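Local atomic coordinates of benzoate transport porin BenP (Acinetobacter baumannii AB307-0294, PDB entry 5DL8), a protein that probably forms a porin channel that lets small solutes, such as the benzoate it is named for, pass across the outer membrane. Residues 219-224 and 254-259; 144-149 and 394-399; 275-280 and 328-333; 305-310 and 341-346. One frame throughout, in Å; residues are numbered along the deposited sequence.

Interaction 1 (219-224 and 254-259); sequences FGNLED and KDDGNT
The amide of N221 and the carboxylate of D256 are the two flat groups that meet here. Their planes stand 75° apart, so they do not stack. N221 ND2 lies 3.7 Å from D256 OD2. Behind N221, its own backbone N sits over one face of the F219 ring, displaced toward the rim. The bond that joins the segments uses a backbone donor. D224 N gives its hydrogen to D256 OD2 at 3.0 Å. The bond is almost straight, at 175°, and OD2 takes it on the anti lone pair, away from OD1. D256 can reach across because its CG is anti to the backbone N (chi1 177°). Its CB also comes within 4.2 Å of L222 O. D224 has a positive phi in the turn that leads to strand 226-238. It directs its CB away from the other segment; D224 OD1 stays 5.0 Å from D256 OD2, two like charges not in contact. N227 ties the two flat groups together: it accepts from N221 ND2 and donates to D256 OD1. The E223 carboxylate forms a salt bridge with R171. The contact is at the surface, where two barrel strands run out into loops. Strand 213-222 and strand 243-255 are not direct neighbours. Strand 226-238 runs between them and carries N227 near its start, so the contact spans the end of this middle strand.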
# COMPACT_ATOMS: atom_id res chain seq x y z
N PHE A 219 -13.79 -7.18 6.61
CA PHE A 219 -14.96 -6.30 6.50
C PHE A 219 -14.58 -4.94 7.03
O PHE A 219 -13.98 -4.79 8.13
CB PHE A 219 -16.23 -6.81 7.18
CG PHE A 219 -17.41 -5.79 7.14
CD1 PHE A 219 -18.09 -5.50 5.96
CD2 PHE A 219 -17.81 -5.11 8.28
CE1 PHE A 219 -19.20 -4.57 5.92
CE2 PHE A 219 -18.90 -4.19 8.23
CZ PHE A 219 -19.59 -3.94 7.03
N GLY A 220 -14.89 -3.94 6.21
CA GLY A 220 -14.64 -2.54 6.60
C GLY A 220 -15.87 -1.64 6.44
O GLY A 220 -16.41 -1.54 5.35
N ASN A 221 -16.25 -1.00 7.53
CA ASN A 221 -17.42 -0.07 7.53
C ASN A 221 -16.79 1.31 7.56
O ASN A 221 -16.33 1.80 8.61
CB ASN A 221 -18.42 -0.38 8.70
CG ASN A 221 -19.36 0.77 9.01
OD1 ASN A 221 -19.46 1.15 10.12
ND2 ASN A 221 -19.98 1.34 8.06
N LEU A 222 -16.72 1.93 6.39
CA LEU A 222 -16.19 3.27 6.33
C LEU A 222 -17.36 4.26 6.55
O LEU A 222 -18.04 4.49 5.65
CB LEU A 222 -15.38 3.43 4.98
CG LEU A 222 -14.56 4.67 4.76
CD1 LEU A 222 -13.55 5.01 5.84
CD2 LEU A 222 -13.90 4.56 3.41
N GLU A 223 -17.61 4.70 7.76
CA GLU A 223 -18.90 5.37 8.05
C GLU A 223 -19.27 6.48 7.09
O GLU A 223 -18.42 7.33 6.80
CB GLU A 223 -18.94 5.90 9.47
CG GLU A 223 -18.88 4.84 10.56
CD GLU A 223 -18.89 5.43 11.96
OE1 GLU A 223 -19.22 6.62 12.12
OE2 GLU A 223 -18.52 4.71 12.91
N ASP A 224 -20.50 6.45 6.54
CA ASP A 224 -21.14 7.52 5.65
C ASP A 224 -20.57 7.53 4.24
O ASP A 224 -20.95 8.34 3.41
CB ASP A 224 -20.98 8.97 6.19
CG ASP A 224 -21.00 9.08 7.77
OD1 ASP A 224 -22.12 8.80 8.22
OD2 ASP A 224 -19.89 9.44 8.48
N LYS A 254 -20.12 -1.21 -1.63
CA LYS A 254 -21.42 -0.67 -1.69
C LYS A 254 -21.63 0.52 -0.80
O LYS A 254 -21.23 0.49 0.36
CB LYS A 254 -22.39 -1.78 -1.24
CG LYS A 254 -23.73 -1.64 -1.81
CD LYS A 254 -23.72 -2.21 -3.24
CE LYS A 254 -25.12 -1.98 -3.90
NZ LYS A 254 -25.50 -0.54 -4.28
N ASP A 255 -22.34 1.56 -1.25
CA ASP A 255 -22.32 2.79 -0.36
C ASP A 255 -23.03 2.62 1.03
O ASP A 255 -23.94 1.85 1.09
CB ASP A 255 -22.76 4.06 -1.09
CG ASP A 255 -24.08 4.01 -1.44
OD1 ASP A 255 -24.64 2.88 -1.34
OD2 ASP A 255 -24.61 5.03 -1.76
N ASP A 256 -22.54 3.32 2.10
CA ASP A 256 -23.00 3.14 3.52
C ASP A 256 -24.03 4.20 3.75
O ASP A 256 -23.70 5.43 3.81
CB ASP A 256 -21.92 3.28 4.62
CG ASP A 256 -22.51 3.15 6.08
OD1 ASP A 256 -23.20 2.17 6.40
OD2 ASP A 256 -22.26 4.01 6.95
N GLY A 257 -25.26 3.68 3.90
CA GLY A 257 -26.47 4.40 3.60
C GLY A 257 -26.57 4.68 2.10
O GLY A 257 -26.73 3.74 1.29
N ASN A 258 -26.49 5.99 1.79
CA ASN A 258 -26.61 6.61 0.46
C ASN A 258 -25.43 7.64 0.17
O ASN A 258 -24.20 7.29 0.42
CB ASN A 258 -28.03 7.19 0.30
CG ASN A 258 -28.89 6.43 -0.72
OD1 ASN A 258 -29.64 7.05 -1.47
ND2 ASN A 258 -28.84 5.10 -0.71
N THR A 259 -25.77 8.87 -0.30
CA THR A 259 -24.83 9.80 -0.98
C THR A 259 -24.14 9.35 -2.34
O THR A 259 -24.34 10.04 -3.32
CB THR A 259 -23.75 10.39 -0.00
OG1 THR A 259 -24.31 11.36 0.87
CG2 THR A 259 -22.69 11.13 -0.74

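Interaction 2 (144-149 and 394-399); sequences ASRQLL and FGEDRL
The guanidinium groups of R146 and R398 lie flat on each other, an arginine-arginine stack inside the porin barrel. Their centres are 3.9 Å apart and their planes differ by 22°. The overlap is offset: R398 NH2 sits over one face of R146, toward the rim, while R146 CZ covers a face of R398. E396 beside the stack probably balances part of its charge. E396 OE2 receives R398 NE at 2.6 Å, in a salt bridge with a bond angle of 166°. The oxygen lies in the R398 guanidinium plane, at its edge. A weak bond from R398 NH2 goes to the same oxygen and helps fix the rotation of the group. E396 OE2 is also 4.3 Å from R146 NH2, but well out of that guanidinium plane, so charge alone acts there. Three waters bridge the segments. Water 1 donates to S145 O at 2.7 Å and accepts from R398 NH1. Water 2 joins E396 OE2 to R146 NE and water 3 joins R398 NH2 to R146 NH1, each weakly on the R146 side. R398 reaches inward with an extended chain, whereas R146 bends at chi2 (-53°) to bring its group over. E396 OE1 is held by R37 on strand 25-39. The loop carrying R146 lies between strands 132-133 and 151-153 and folds inward against strand 394-406. Such an inward loop, with arginines lining the channel, is consistent with the OprD family, whose substrates often carry a carboxylate. R146 NH1 donates to S145 OG at 2.9 Å, and that hydroxyl also bonds D143 OD1.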
# COMPACT_ATOMS: atom_id res chain seq x y z
N ALA A 144 4.58 2.98 0.93
CA ALA A 144 6.00 3.44 0.77
C ALA A 144 6.40 3.77 -0.68
O ALA A 144 7.55 3.76 -1.00
CB ALA A 144 6.96 2.33 1.37
N SER A 145 5.48 4.09 -1.55
CA SER A 145 5.75 4.20 -3.02
C SER A 145 6.46 5.59 -3.43
O SER A 145 7.07 5.81 -4.60
CB SER A 145 4.40 4.03 -3.80
OG SER A 145 3.50 5.13 -3.51
N ARG A 146 6.43 6.53 -2.48
CA ARG A 146 6.88 7.88 -2.87
C ARG A 146 8.00 8.39 -1.93
O ARG A 146 9.08 7.80 -1.96
CB ARG A 146 5.65 8.81 -2.95
CG ARG A 146 4.57 8.46 -3.97
CD ARG A 146 5.12 8.29 -5.33
NE ARG A 146 4.10 8.43 -6.37
CZ ARG A 146 3.13 7.53 -6.68
NH1 ARG A 146 2.95 6.37 -6.02
NH2 ARG A 146 2.28 7.87 -7.65
N GLN A 147 7.71 9.37 -1.06
CA GLN A 147 8.68 9.86 -0.14
C GLN A 147 8.33 9.44 1.28
O GLN A 147 8.64 8.28 1.66
CB GLN A 147 8.88 11.38 -0.33
CG GLN A 147 9.89 12.06 0.56
CD GLN A 147 11.20 11.30 0.71
OE1 GLN A 147 11.27 10.33 1.47
NE2 GLN A 147 12.27 11.78 0.05
N LEU A 148 7.68 10.27 2.07
CA LEU A 148 7.28 9.80 3.46
C LEU A 148 6.09 8.75 3.38
O LEU A 148 5.47 8.60 2.29
CB LEU A 148 7.03 10.97 4.39
CG LEU A 148 8.18 12.03 4.47
CD1 LEU A 148 7.90 13.06 5.56
CD2 LEU A 148 9.49 11.27 4.73
N LEU A 149 5.86 8.03 4.47
CA LEU A 149 4.95 6.84 4.53
C LEU A 149 3.62 7.17 5.26
O LEU A 149 3.53 7.91 6.28
CB LEU A 149 5.61 5.78 5.34
CG LEU A 149 6.65 4.81 4.75
CD1 LEU A 149 7.53 5.39 3.72
CD2 LEU A 149 7.46 4.07 5.81
N PHE A 394 1.29 9.07 -20.40
CA PHE A 394 2.47 9.57 -19.74
C PHE A 394 3.64 8.56 -19.53
O PHE A 394 3.48 7.34 -19.60
CB PHE A 394 2.04 10.21 -18.42
CG PHE A 394 1.62 9.21 -17.36
CD1 PHE A 394 2.57 8.50 -16.62
CD2 PHE A 394 0.30 9.04 -17.07
CE1 PHE A 394 2.21 7.62 -15.63
CE2 PHE A 394 -0.09 8.14 -16.08
CZ PHE A 394 0.86 7.42 -15.36
N GLY A 395 4.80 9.13 -19.28
CA GLY A 395 6.01 8.38 -18.84
C GLY A 395 6.50 8.93 -17.52
O GLY A 395 6.69 10.12 -17.40
N GLU A 396 6.72 8.05 -16.56
CA GLU A 396 7.12 8.39 -15.24
C GLU A 396 8.38 7.66 -14.86
O GLU A 396 8.39 6.38 -14.94
CB GLU A 396 6.06 8.07 -14.21
CG GLU A 396 6.42 8.43 -12.78
CD GLU A 396 5.24 8.28 -11.76
OE1 GLU A 396 4.09 8.18 -12.18
OE2 GLU A 396 5.45 8.17 -10.54
N ASP A 397 9.38 8.45 -14.38
CA ASP A 397 10.59 7.96 -13.77
C ASP A 397 10.60 8.16 -12.26
O ASP A 397 10.25 9.21 -11.74
CB ASP A 397 11.83 8.64 -14.38
CG ASP A 397 11.91 8.48 -15.85
OD1 ASP A 397 12.16 7.41 -16.37
OD2 ASP A 397 11.72 9.42 -16.52
N ARG A 398 11.05 7.15 -11.53
CA ARG A 398 11.26 7.24 -10.09
C ARG A 398 12.60 6.63 -9.79
O ARG A 398 12.85 5.46 -10.24
CB ARG A 398 10.20 6.50 -9.32
CG ARG A 398 8.72 6.85 -9.66
CD ARG A 398 7.79 6.23 -8.64
NE ARG A 398 6.40 6.28 -9.04
CZ ARG A 398 5.46 5.32 -8.84
NH1 ARG A 398 5.64 4.13 -8.12
NH2 ARG A 398 4.26 5.56 -9.33
N LEU A 399 13.42 7.40 -9.07
CA LEU A 399 14.80 7.04 -8.77
C LEU A 399 15.06 7.31 -7.32
O LEU A 399 14.76 8.42 -6.79
CB LEU A 399 15.83 7.84 -9.62
CG LEU A 399 17.34 7.39 -9.57
CD1 LEU A 399 17.66 5.94 -10.06
CD2 LEU A 399 18.24 8.35 -10.33
O HOH W 1 7.71 3.56 -5.99
O HOH W 2 4.12 10.34 -9.22
O HOH W 3 1.90 4.30 -8.03

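Interaction 3 (275-280 and 328-333)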
# COMPACT_ATOMS: atom_id res chain seq x y z
N VAL A 275 10.77 -20.42 -10.67
CA VAL A 275 11.72 -21.47 -11.01
C VAL A 275 13.18 -20.95 -11.00
O VAL A 275 13.49 -20.06 -11.83
CB VAL A 275 11.54 -21.93 -12.44
CG1 VAL A 275 12.22 -23.25 -12.62
CG2 VAL A 275 10.12 -21.94 -12.89
N LYS A 276 14.06 -21.59 -10.19
CA LYS A 276 15.48 -21.09 -9.91
C LYS A 276 15.38 -19.57 -9.71
O LYS A 276 14.66 -19.15 -8.78
CB LYS A 276 16.52 -21.50 -11.00
CG LYS A 276 16.56 -22.99 -11.21
CD LYS A 276 17.90 -23.65 -11.24
CE LYS A 276 17.69 -25.19 -11.05
NZ LYS A 276 18.95 -25.92 -11.39
N ASN A 277 15.91 -18.74 -10.62
CA ASN A 277 15.89 -17.29 -10.32
C ASN A 277 14.87 -16.45 -11.06
O ASN A 277 14.83 -15.25 -10.90
CB ASN A 277 17.31 -16.73 -10.40
CG ASN A 277 18.12 -17.09 -9.16
OD1 ASN A 277 17.61 -17.02 -8.03
ND2 ASN A 277 19.41 -17.43 -9.35
N HIS A 278 14.04 -17.12 -11.81
CA HIS A 278 12.99 -16.51 -12.62
C HIS A 278 11.68 -16.57 -11.93
O HIS A 278 11.39 -17.59 -11.24
CB HIS A 278 12.79 -17.30 -13.91
CG HIS A 278 14.05 -17.63 -14.62
ND1 HIS A 278 14.46 -16.93 -15.72
CD2 HIS A 278 14.94 -18.62 -14.44
CE1 HIS A 278 15.55 -17.49 -16.21
NE2 HIS A 278 15.85 -18.53 -15.46
N THR A 279 10.85 -15.58 -12.25
CA THR A 279 9.42 -15.45 -11.78
C THR A 279 8.54 -15.10 -13.01
O THR A 279 8.93 -14.23 -13.79
CB THR A 279 9.30 -14.38 -10.69
OG1 THR A 279 10.01 -14.79 -9.53
CG2 THR A 279 7.81 -14.18 -10.24
N PHE A 280 7.43 -15.80 -13.26
CA PHE A 280 6.50 -15.47 -14.37
C PHE A 280 5.10 -15.48 -13.79
O PHE A 280 4.65 -16.44 -13.16
CB PHE A 280 6.61 -16.44 -15.59
CG PHE A 280 5.83 -15.98 -16.88
CD1 PHE A 280 6.37 -15.06 -17.80
CD2 PHE A 280 4.59 -16.56 -17.24
CE1 PHE A 280 5.68 -14.71 -18.97
CE2 PHE A 280 3.92 -16.18 -18.41
CZ PHE A 280 4.46 -15.26 -19.27
N ASP A 328 16.07 -12.62 -10.63
CA ASP A 328 16.91 -12.32 -9.50
C ASP A 328 18.36 -12.70 -9.92
O ASP A 328 18.66 -13.91 -10.10
CB ASP A 328 16.52 -13.05 -8.19
CG ASP A 328 17.48 -12.62 -7.02
OD1 ASP A 328 18.62 -12.19 -7.31
OD2 ASP A 328 17.10 -12.68 -5.85
N PHE A 329 19.24 -11.69 -10.05
CA PHE A 329 20.59 -11.93 -10.63
C PHE A 329 21.66 -12.43 -9.66
O PHE A 329 22.79 -12.41 -10.08
CB PHE A 329 21.16 -10.67 -11.31
CG PHE A 329 20.50 -10.27 -12.61
CD1 PHE A 329 19.34 -9.52 -12.60
CD2 PHE A 329 21.09 -10.58 -13.84
CE1 PHE A 329 18.75 -9.09 -13.79
CE2 PHE A 329 20.47 -10.20 -15.04
CZ PHE A 329 19.31 -9.42 -15.01
N LYS A 330 21.34 -12.86 -8.42
CA LYS A 330 22.34 -13.39 -7.45
C LYS A 330 23.52 -14.27 -8.06
O LYS A 330 24.64 -14.13 -7.61
CB LYS A 330 21.74 -14.01 -6.10
CG LYS A 330 20.59 -15.06 -6.14
CD LYS A 330 20.10 -15.70 -4.80
CE LYS A 330 21.13 -16.64 -4.13
NZ LYS A 330 21.36 -17.95 -4.84
N ASP A 331 23.30 -15.10 -9.09
CA ASP A 331 24.42 -15.90 -9.64
C ASP A 331 25.44 -15.02 -10.46
O ASP A 331 26.64 -15.36 -10.45
CB ASP A 331 24.01 -17.14 -10.50
CG ASP A 331 22.84 -18.02 -9.92
OD1 ASP A 331 22.60 -18.15 -8.67
OD2 ASP A 331 22.15 -18.65 -10.77
N TYR A 332 25.01 -13.96 -11.19
CA TYR A 332 25.99 -13.07 -11.91
C TYR A 332 26.37 -11.84 -11.01
O TYR A 332 27.58 -11.60 -10.80
CB TYR A 332 25.59 -12.64 -13.40
CG TYR A 332 25.17 -13.80 -14.29
CD1 TYR A 332 23.88 -14.42 -14.13
CD2 TYR A 332 26.06 -14.36 -15.25
CE1 TYR A 332 23.47 -15.53 -14.90
CE2 TYR A 332 25.66 -15.49 -16.03
CZ TYR A 332 24.36 -16.08 -15.85
OH TYR A 332 23.96 -17.17 -16.59
N ILE A 333 25.36 -11.09 -10.51
CA ILE A 333 25.59 -9.85 -9.75
C ILE A 333 24.79 -9.80 -8.42
O ILE A 333 23.57 -9.40 -8.43
CB ILE A 333 25.19 -8.67 -10.61
CG1 ILE A 333 25.77 -8.86 -12.01
CG2 ILE A 333 25.57 -7.33 -9.94
CD1 ILE A 333 25.68 -7.60 -12.84
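N277 ND2 faces the carboxylate of D331 evenly, at 3.3 Å from both D331 OD1 and D331 OD2. The amide and carboxylate planes are 55° apart, so the two groups are tilted rather than coplanar. N277 is also packed tightly against the backbone of the other segment: its CB is only 3.1 Å from D328 O. From the side, K330 brings its CG to 4.0 Å from N277 OD1, and the two side chains meet at about a right angle. CG of N277 is anti to the carbonyl carbon (chi1 -77°), which carries the amide toward D331. The backbone oxygen of N277 accepts a hydrogen bond from the other segment, 2.9 Å from D328 N to N277 O, with an angle of 170°. N277 sits in a type II' turn from V275 to H278, closed by backbone bonds in both directions between these two residues. K276 holds the positive-phi corner of the turn. The opposite segment is also shaped by its own bonds. D328 OD1 accepts from K330 N at 3.0 Å, forming an Asx turn as the strand ends. Further on, F329 O accepts from Y332 N and I333 N, which come from opposite faces of its plane. The contact is on the surface, at the short-turn end of the barrel, periplasmic in this family. The turn joins strands 263-275 and 278-288. Strand 319-328 pairs with 278-288, and its outgoing turn toward strand 336-349 lies beside N277.

Interaction 4 (305-310 and 341-346); sequences FINWNA and KYVYGH
N307 points from an inward-folded loop of the porin barrel to the inner side of strand 336-349, where it meets K341 and V343. Its CB leads toward the strand, and CG is anti to the backbone N (chi1 -176°), which sets the amide between K341 and V343. At the tip the two branches part. N307 OD1 turns to K341, 3.8 Å from its CD and 3.7 Å from its NZ. N307 ND2 turns to V343 and lies 3.5 Å from V343 CG2. This nitrogen is not left to a methyl alone, since it hydrogen-bonds H322 ND1 on strand 319-328. The lysine reaches the loop through a water, its chain extended beyond CG. K341 NZ donates to water 4 at 2.6 Å. The water donates hydrogen bonds to N307 OD1 at 3.0 Å and to W308 O at 3.1 Å. The lysine charge is thus linked to the loop by an amide oxygen and a backbone carbonyl. The loop, between strands 278-288 and 319-328, narrows the channel in OprD relatives, and probably does so here. V343 CG2 also touches a second amide, with N309 ND2 at 3.9 Å.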
# COMPACT_ATOMS: atom_id res chain seq x y z
N PHE A 305 -5.28 -5.87 -4.14
CA PHE A 305 -5.64 -6.14 -5.53
C PHE A 305 -4.53 -7.11 -6.03
O PHE A 305 -3.48 -7.19 -5.38
CB PHE A 305 -5.63 -4.82 -6.35
CG PHE A 305 -6.89 -4.02 -6.37
CD1 PHE A 305 -8.01 -4.34 -5.64
CD2 PHE A 305 -6.94 -2.86 -7.15
CE1 PHE A 305 -9.14 -3.55 -5.67
CE2 PHE A 305 -8.10 -2.03 -7.22
CZ PHE A 305 -9.18 -2.39 -6.46
N ILE A 306 -4.79 -7.89 -7.10
CA ILE A 306 -3.72 -8.89 -7.60
C ILE A 306 -2.43 -8.19 -8.13
O ILE A 306 -1.38 -8.76 -8.20
CB ILE A 306 -4.14 -9.81 -8.77
CG1 ILE A 306 -4.35 -8.96 -10.04
CG2 ILE A 306 -5.35 -10.63 -8.46
CD1 ILE A 306 -5.07 -9.74 -11.15
N ASN A 307 -2.57 -6.97 -8.61
CA ASN A 307 -1.46 -6.16 -9.14
C ASN A 307 -1.64 -4.62 -8.98
O ASN A 307 -1.77 -3.90 -10.00
CB ASN A 307 -1.29 -6.53 -10.62
CG ASN A 307 -0.11 -5.83 -11.28
OD1 ASN A 307 0.89 -5.48 -10.63
ND2 ASN A 307 -0.22 -5.65 -12.57
N TRP A 308 -1.60 -4.13 -7.72
CA TRP A 308 -1.74 -2.64 -7.49
C TRP A 308 -0.55 -1.89 -8.23
O TRP A 308 0.55 -2.33 -8.22
CB TRP A 308 -1.86 -2.24 -6.01
CG TRP A 308 -1.92 -0.83 -5.89
CD1 TRP A 308 -0.83 0.03 -5.59
CD2 TRP A 308 -3.03 -0.00 -6.12
NE1 TRP A 308 -1.25 1.35 -5.62
CE2 TRP A 308 -2.58 1.38 -5.95
CE3 TRP A 308 -4.38 -0.25 -6.38
CZ2 TRP A 308 -3.45 2.49 -6.05
CZ3 TRP A 308 -5.28 0.88 -6.47
CH2 TRP A 308 -4.79 2.23 -6.35
N ASN A 309 -0.85 -0.89 -9.04
CA ASN A 309 0.18 -0.28 -9.88
C ASN A 309 -0.22 1.20 -10.03
O ASN A 309 -0.99 1.72 -9.19
CB ASN A 309 0.34 -1.04 -11.19
CG ASN A 309 -0.99 -1.10 -12.08
OD1 ASN A 309 -2.09 -0.55 -11.74
ND2 ASN A 309 -0.88 -1.79 -13.17
N ALA A 310 0.23 1.88 -11.07
CA ALA A 310 0.09 3.34 -11.12
C ALA A 310 -1.30 3.86 -11.37
O ALA A 310 -1.62 4.91 -10.92
CB ALA A 310 0.99 3.87 -12.24
N LYS A 341 6.42 -5.75 -15.78
CA LYS A 341 4.95 -6.06 -15.74
C LYS A 341 4.27 -5.27 -16.88
O LYS A 341 4.74 -4.19 -17.15
CB LYS A 341 4.35 -5.56 -14.48
CG LYS A 341 5.11 -6.00 -13.29
CD LYS A 341 4.41 -5.51 -12.01
CE LYS A 341 5.12 -5.97 -10.74
NZ LYS A 341 4.48 -5.17 -9.64
N TYR A 342 3.28 -5.85 -17.55
CA TYR A 342 2.51 -5.26 -18.63
C TYR A 342 0.99 -5.58 -18.38
O TYR A 342 0.71 -6.71 -18.12
CB TYR A 342 2.88 -5.86 -19.99
CG TYR A 342 2.31 -5.12 -21.23
CD1 TYR A 342 3.03 -4.03 -21.76
CD2 TYR A 342 1.10 -5.52 -21.92
CE1 TYR A 342 2.60 -3.33 -22.89
CE2 TYR A 342 0.67 -4.82 -23.11
CZ TYR A 342 1.44 -3.72 -23.56
OH TYR A 342 1.21 -2.89 -24.70
N VAL A 343 0.10 -4.61 -18.43
CA VAL A 343 -1.32 -4.75 -18.29
C VAL A 343 -2.03 -4.07 -19.44
O VAL A 343 -1.70 -2.95 -19.81
CB VAL A 343 -1.80 -4.12 -16.97
CG1 VAL A 343 -3.25 -4.40 -16.60
CG2 VAL A 343 -0.99 -4.65 -15.85
N TYR A 344 -3.04 -4.75 -20.00
CA TYR A 344 -3.98 -4.20 -20.93
C TYR A 344 -5.37 -4.28 -20.30
O TYR A 344 -5.71 -5.29 -19.70
CB TYR A 344 -3.92 -4.98 -22.23
CG TYR A 344 -4.98 -4.66 -23.26
CD1 TYR A 344 -4.79 -3.63 -24.15
CD2 TYR A 344 -6.15 -5.41 -23.39
CE1 TYR A 344 -5.74 -3.32 -25.13
CE2 TYR A 344 -7.10 -5.13 -24.40
CZ TYR A 344 -6.88 -4.04 -25.23
OH TYR A 344 -7.73 -3.67 -26.24
N GLY A 345 -6.14 -3.20 -20.42
CA GLY A 345 -7.49 -3.08 -19.90
C GLY A 345 -8.41 -2.54 -21.03
O GLY A 345 -7.99 -1.69 -21.88
N HIS A 346 -9.65 -3.07 -21.08
CA HIS A 346 -10.66 -2.67 -22.10
C HIS A 346 -12.04 -2.86 -21.55
O HIS A 346 -12.17 -3.22 -20.35
CB HIS A 346 -10.46 -3.47 -23.41
CG HIS A 346 -10.83 -4.92 -23.30
ND1 HIS A 346 -11.57 -5.57 -24.25
CD2 HIS A 346 -10.60 -5.82 -22.34
CE1 HIS A 346 -11.74 -6.82 -23.89
NE2 HIS A 346 -11.18 -6.99 -22.73
O HOH W 4 2.83 -3.24 -10.17

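How the interactions relate
From the N terminus, interaction 2 opens first, at 144-149, and closes last, at 394-399. Its long loop holds the other three. Interaction 1 comes next and is complete by 259, joining the ends of strands on either side of strand 226-238. Interactions 3 and 4 follow in series with it and cross each other: 275-280, 305-310, 328-333, then 341-346. Interactions 1 and 3 lie at the surface, on opposite sides of the chain's centre, with centres about 44 Å apart. Interactions 2 and 4 join inward-folded loops to the barrel wall. Their nearest atoms are about 5 Å apart, without touching.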